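PDB 3UGS: isoprenyl transferase from Campylobacter jejuni, which probably condenses isopentenyl diphosphate with allylic diphosphates in a magnesium-dependent reaction, building polyprenyl chains such as undecaprenyl diphosphate. Local coordinates for residues Y134-E139 with L181-L186. Numbering follows the deposited sequence.
Sequences YGARDE and LSNFLL. With FFT ((2Z,6Z)-3,7,11-trimethyldodeca-2,6,10-trien-1-yl dihydrogen phosphate), chain C.
Asn183 lays its amide over Gly135 and the first turn of helix 136-149, with Asn183 ND2 3.5 Å from Gly135 CA. Asn183 OD1 accepts the N-H of Arg137 (N to OD1 3.1 Å), the straightest of the cross-contact bonds at 155°, and also a weak bond from Ala136 N. The same Ala136 N gives a better bond, 2.9 Å, to the main-chain Asn183 O. Gly135 is the N-cap residue, and the two N-H groups just after it are thus gripped by side chain and backbone of one loop residue. On the other branch of the amide, Asn183 ND2 donates to Glu62 of the substrate-binding loop and to a water oxygen 2.8 Å away that also accepts a weak bond from Asp138 N; with acceptors at ND2 and donors at OD1, the flip of the amide is settled. Ala136 CB, pointing toward the loop, packs 3.6 Å from Leu186 CG. Tyr134, its CG anti to the backbone N (chi1 165°), sends its ring past Asn183 O and crosses Leu185 at about a right angle. Tyr134 OH lies 3.3 Å from Leu185 CD2, accepts a weak bond from Leu185 N, and donates to Glu139 OE1 at 2.7 Å, meeting that oxygen from above the carboxylate plane. Next to Asn183, Ser182 OG donates to phosphate oxygen O3 of the bound FFT at 2.6 Å. This loop, between strands 171-175 and 193-197, is pinned where strand 126-134 gives way to helix 136-149; Phe184 stacks on Phe57 of strand 53-60, and Arg137 reaches Asp168 and Trp187 of the second subunit.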
ATOM      1  N   TYR A 134       5.190  -9.688 -11.591  1.00 22.03           N
ATOM      2  CA  TYR A 134       4.856  -8.296 -11.311  1.00 21.22           C
ATOM      3  C   TYR A 134       5.205  -7.893  -9.887  1.00 20.89           C
ATOM      4  O   TYR A 134       4.984  -8.600  -8.933  1.00 21.04           O
ATOM      5  CB  TYR A 134       3.377  -8.016 -11.558  1.00 21.66           C
ATOM      6  CG  TYR A 134       2.918  -6.731 -10.964  1.00 21.80           C
ATOM      7  CD1 TYR A 134       2.780  -5.588 -11.750  1.00 22.37           C
ATOM      8  CD2 TYR A 134       2.672  -6.632  -9.607  1.00 20.28           C
ATOM      9  CE1 TYR A 134       2.377  -4.381 -11.195  1.00 22.61           C
ATOM     10  CE2 TYR A 134       2.288  -5.445  -9.051  1.00 21.24           C
ATOM     11  CZ  TYR A 134       2.135  -4.319  -9.837  1.00 22.42           C
ATOM     12  OH  TYR A 134       1.737  -3.121  -9.244  1.00 24.13           O
ATOM     13  N   GLY A 135       5.736  -6.703  -9.765  1.00 20.78           N
ATOM     14  CA  GLY A 135       5.904  -6.079  -8.467  1.00 21.46           C
ATOM     15  C   GLY A 135       5.616  -4.601  -8.561  1.00 21.42           C
ATOM     16  O   GLY A 135       5.902  -3.978  -9.595  1.00 23.44           O
ATOM     17  N   ALA A 136       5.067  -4.045  -7.482  1.00 19.83           N
ATOM     18  CA  ALA A 136       4.605  -2.624  -7.475  1.00 19.63           C
ATOM     19  C   ALA A 136       5.791  -1.709  -7.557  1.00 18.77           C
ATOM     20  O   ALA A 136       5.796  -0.720  -8.259  1.00 18.50           O
ATOM     21  CB  ALA A 136       3.780  -2.289  -6.239  1.00 19.13           C
ATOM     22  N   ARG A 137       6.810  -2.069  -6.806  1.00 18.92           N
ATOM     23  CA  ARG A 137       8.018  -1.245  -6.744  1.00 19.84           C
ATOM     24  C   ARG A 137       8.661  -1.179  -8.138  1.00 20.21           C
ATOM     25  O   ARG A 137       9.058  -0.142  -8.615  1.00 21.37           O
ATOM     26  CB  ARG A 137       9.019  -1.757  -5.706  1.00 20.13           C
ATOM     27  CG  ARG A 137       8.686  -1.366  -4.273  1.00 19.56           C
ATOM     28  CD  ARG A 137       9.649  -2.029  -3.295  1.00 19.56           C
ATOM     29  NE  ARG A 137       9.360  -1.732  -1.875  1.00 19.93           N
ATOM     30  CZ  ARG A 137      10.243  -1.881  -0.888  1.00 17.99           C
ATOM     31  NH1 ARG A 137      11.448  -2.310  -1.158  1.00 17.75           N
ATOM     32  NH2 ARG A 137       9.916  -1.621   0.370  1.00 18.65           N
ATOM     33  N   ASP A 138       8.718  -2.327  -8.765  1.00 20.69           N
ATOM     34  CA  ASP A 138       9.264  -2.491 -10.128  1.00 20.66           C
ATOM     35  C   ASP A 138       8.396  -1.739 -11.114  1.00 20.82           C
ATOM     36  O   ASP A 138       8.875  -1.055 -11.973  1.00 21.96           O
ATOM     37  CB  ASP A 138       9.370  -3.999 -10.490  1.00 23.00           C
ATOM     38  CG  ASP A 138       9.714  -4.263 -11.978  1.00 24.94           C
ATOM     39  OD1 ASP A 138      10.879  -4.145 -12.349  1.00 26.20           O
ATOM     40  OD2 ASP A 138       8.826  -4.650 -12.781  1.00 26.24           O
ATOM     41  N   GLU A 139       7.084  -1.877 -10.991  1.00 22.16           N
ATOM     42  CA  GLU A 139       6.149  -1.149 -11.885  1.00 21.27           C
ATOM     43  C   GLU A 139       6.421   0.359 -11.771  1.00 21.04           C
ATOM     44  O   GLU A 139       6.566   1.114 -12.745  1.00 21.03           O
ATOM     45  CB  GLU A 139       4.709  -1.442 -11.541  1.00 22.22           C
ATOM     46  CG  GLU A 139       3.718  -0.928 -12.603  1.00 22.87           C
ATOM     47  CD  GLU A 139       2.268  -0.810 -12.089  1.00 24.81           C
ATOM     48  OE1 GLU A 139       2.004  -0.954 -10.836  1.00 24.40           O
ATOM     49  OE2 GLU A 139       1.380  -0.542 -12.953  1.00 25.26           O
ATOM     50  N   LEU A 181      -0.152  -6.432   1.647  1.00 25.17           N
ATOM     51  CA  LEU A 181      -0.374  -6.175   0.194  1.00 26.99           C
ATOM     52  C   LEU A 181       0.597  -6.889  -0.706  1.00 24.78           C
ATOM     53  O   LEU A 181       0.387  -7.047  -1.883  1.00 23.67           O
ATOM     54  CB  LEU A 181      -0.361  -4.686  -0.144  1.00 30.09           C
ATOM     55  CG  LEU A 181      -1.516  -3.875   0.519  1.00 31.37           C
ATOM     56  CD1 LEU A 181      -1.633  -2.524  -0.168  1.00 33.11           C
ATOM     57  CD2 LEU A 181      -2.847  -4.600   0.461  1.00 28.79           C
ATOM     58  N   SER A 182       1.675  -7.301  -0.092  1.00 24.56           N
ATOM     59  CA  SER A 182       2.732  -8.042  -0.765  1.00 23.63           C
ATOM     60  C   SER A 182       3.070  -7.506  -2.149  1.00 22.67           C
ATOM     61  O   SER A 182       2.916  -8.181  -3.148  1.00 23.63           O
ATOM     62  CB  SER A 182       2.366  -9.509  -0.860  1.00 23.84           C
ATOM     63  OG  SER A 182       2.396 -10.055   0.429  1.00 25.53           O
ATOM     64  N   ASN A 183       3.533  -6.271  -2.181  1.00 21.58           N
ATOM     65  CA  ASN A 183       4.042  -5.623  -3.429  1.00 21.04           C
ATOM     66  C   ASN A 183       3.021  -5.594  -4.568  1.00 21.19           C
ATOM     67  O   ASN A 183       3.358  -5.640  -5.752  1.00 18.77           O
ATOM     68  CB  ASN A 183       5.319  -6.313  -3.916  1.00 21.84           C
ATOM     69  CG  ASN A 183       6.279  -5.363  -4.632  1.00 21.74           C
ATOM     70  OD1 ASN A 183       6.078  -4.155  -4.638  1.00 21.98           O
ATOM     71  ND2 ASN A 183       7.321  -5.912  -5.244  1.00 21.13           N
ATOM     72  N   PHE A 184       1.757  -5.538  -4.158  1.00 21.89           N
ATOM     73  CA  PHE A 184       0.632  -5.556  -5.094  1.00 23.09           C
ATOM     74  C   PHE A 184       0.005  -4.182  -5.262  1.00 23.17           C
ATOM     75  O   PHE A 184      -0.691  -3.679  -4.381  1.00 24.38           O
ATOM     76  CB  PHE A 184      -0.426  -6.608  -4.700  1.00 23.68           C
ATOM     77  CG  PHE A 184      -1.439  -6.901  -5.784  1.00 23.74           C
ATOM     78  CD1 PHE A 184      -1.062  -7.063  -7.104  1.00 24.17           C
ATOM     79  CD2 PHE A 184      -2.779  -7.031  -5.469  1.00 25.81           C
ATOM     80  CE1 PHE A 184      -2.007  -7.329  -8.085  1.00 24.17           C
ATOM     81  CE2 PHE A 184      -3.725  -7.284  -6.440  1.00 24.82           C
ATOM     82  CZ  PHE A 184      -3.336  -7.440  -7.752  1.00 23.82           C
ATOM     83  N   LEU A 185       0.261  -3.586  -6.425  1.00 22.50           N
ATOM     84  CA  LEU A 185      -0.405  -2.312  -6.807  1.00 20.93           C
ATOM     85  C   LEU A 185      -0.361  -1.207  -5.721  1.00 21.39           C
ATOM     86  O   LEU A 185      -1.326  -0.486  -5.423  1.00 21.55           O
ATOM     87  CB  LEU A 185      -1.863  -2.582  -7.105  1.00 20.89           C
ATOM     88  CG  LEU A 185      -2.139  -3.591  -8.239  1.00 21.61           C
ATOM     89  CD1 LEU A 185      -3.637  -3.876  -8.311  1.00 20.10           C
ATOM     90  CD2 LEU A 185      -1.560  -3.086  -9.571  1.00 20.75           C
ATOM     91  N   LEU A 186       0.796  -1.063  -5.130  1.00 20.87           N
ATOM     92  CA  LEU A 186       0.958  -0.084  -4.020  1.00 19.52           C
ATOM     93  C   LEU A 186       0.549   1.350  -4.398  1.00 18.96           C
ATOM     94  O   LEU A 186      -0.143   2.072  -3.672  1.00 19.12           O
ATOM     95  CB  LEU A 186       2.373  -0.125  -3.481  1.00 18.75           C
ATOM     96  CG  LEU A 186       2.740  -1.496  -2.849  1.00 19.50           C
ATOM     97  CD1 LEU A 186       4.252  -1.595  -2.512  1.00 19.44           C
ATOM     98  CD2 LEU A 186       1.877  -1.792  -1.618  1.00 17.77           C
TER
HETATM   99  O3  FFT C 401       1.019 -12.210   0.916  1.00 26.79           O
HETATM  100  P   FFT C 401       1.167 -13.625   0.424  1.00 28.13           P
HETATM  101  O1  FFT C 401      -0.120 -14.392   0.444  1.00 27.74           O
HETATM  102  O2  FFT C 401       2.382 -14.289   1.046  1.00 29.08           O
HETATM  103  O   FFT C 401       1.525 -13.578  -1.156  1.00 28.80           O
HETATM  104  C14 FFT C 401       0.535 -13.191  -2.132  1.00 28.73           C
HETATM  105  C13 FFT C 401       1.155 -13.017  -3.500  1.00 28.32           C
HETATM  106  C11 FFT C 401       0.735 -13.682  -4.571  1.00 30.48           C
HETATM  107  C12 FFT C 401       1.387 -13.478  -5.885  1.00 29.77           C
HETATM  108  C10 FFT C 401      -0.468 -14.586  -4.521  1.00 35.39           C
HETATM  109  C9  FFT C 401      -0.158 -15.973  -5.004  1.00 37.52           C
HETATM  110  C8  FFT C 401      -1.298 -16.905  -4.636  1.00 37.69           C
HETATM  111  C6  FFT C 401      -2.068 -17.487  -5.576  1.00 38.77           C
HETATM  112  C7  FFT C 401      -3.184 -18.437  -5.210  1.00 34.62           C
HETATM  113  C5  FFT C 401      -1.807 -17.191  -7.027  1.00 39.02           C
HETATM  114  C4  FFT C 401      -2.202 -18.433  -7.790  1.00 42.58           C
HETATM  115  C3  FFT C 401      -1.673 -18.426  -9.204  1.00 42.03           C
HETATM  116  C1  FFT C 401      -2.222 -19.264 -10.116  1.00 44.90           C
HETATM  117  C2  FFT C 401      -3.357 -20.197  -9.723  1.00 39.87           C
HETATM  118  C   FFT C 401      -1.690 -19.248 -11.534  1.00 42.92           C
HETATM  119  O   HOH W   1       9.089  -5.299  -7.369  1.00 17.08           O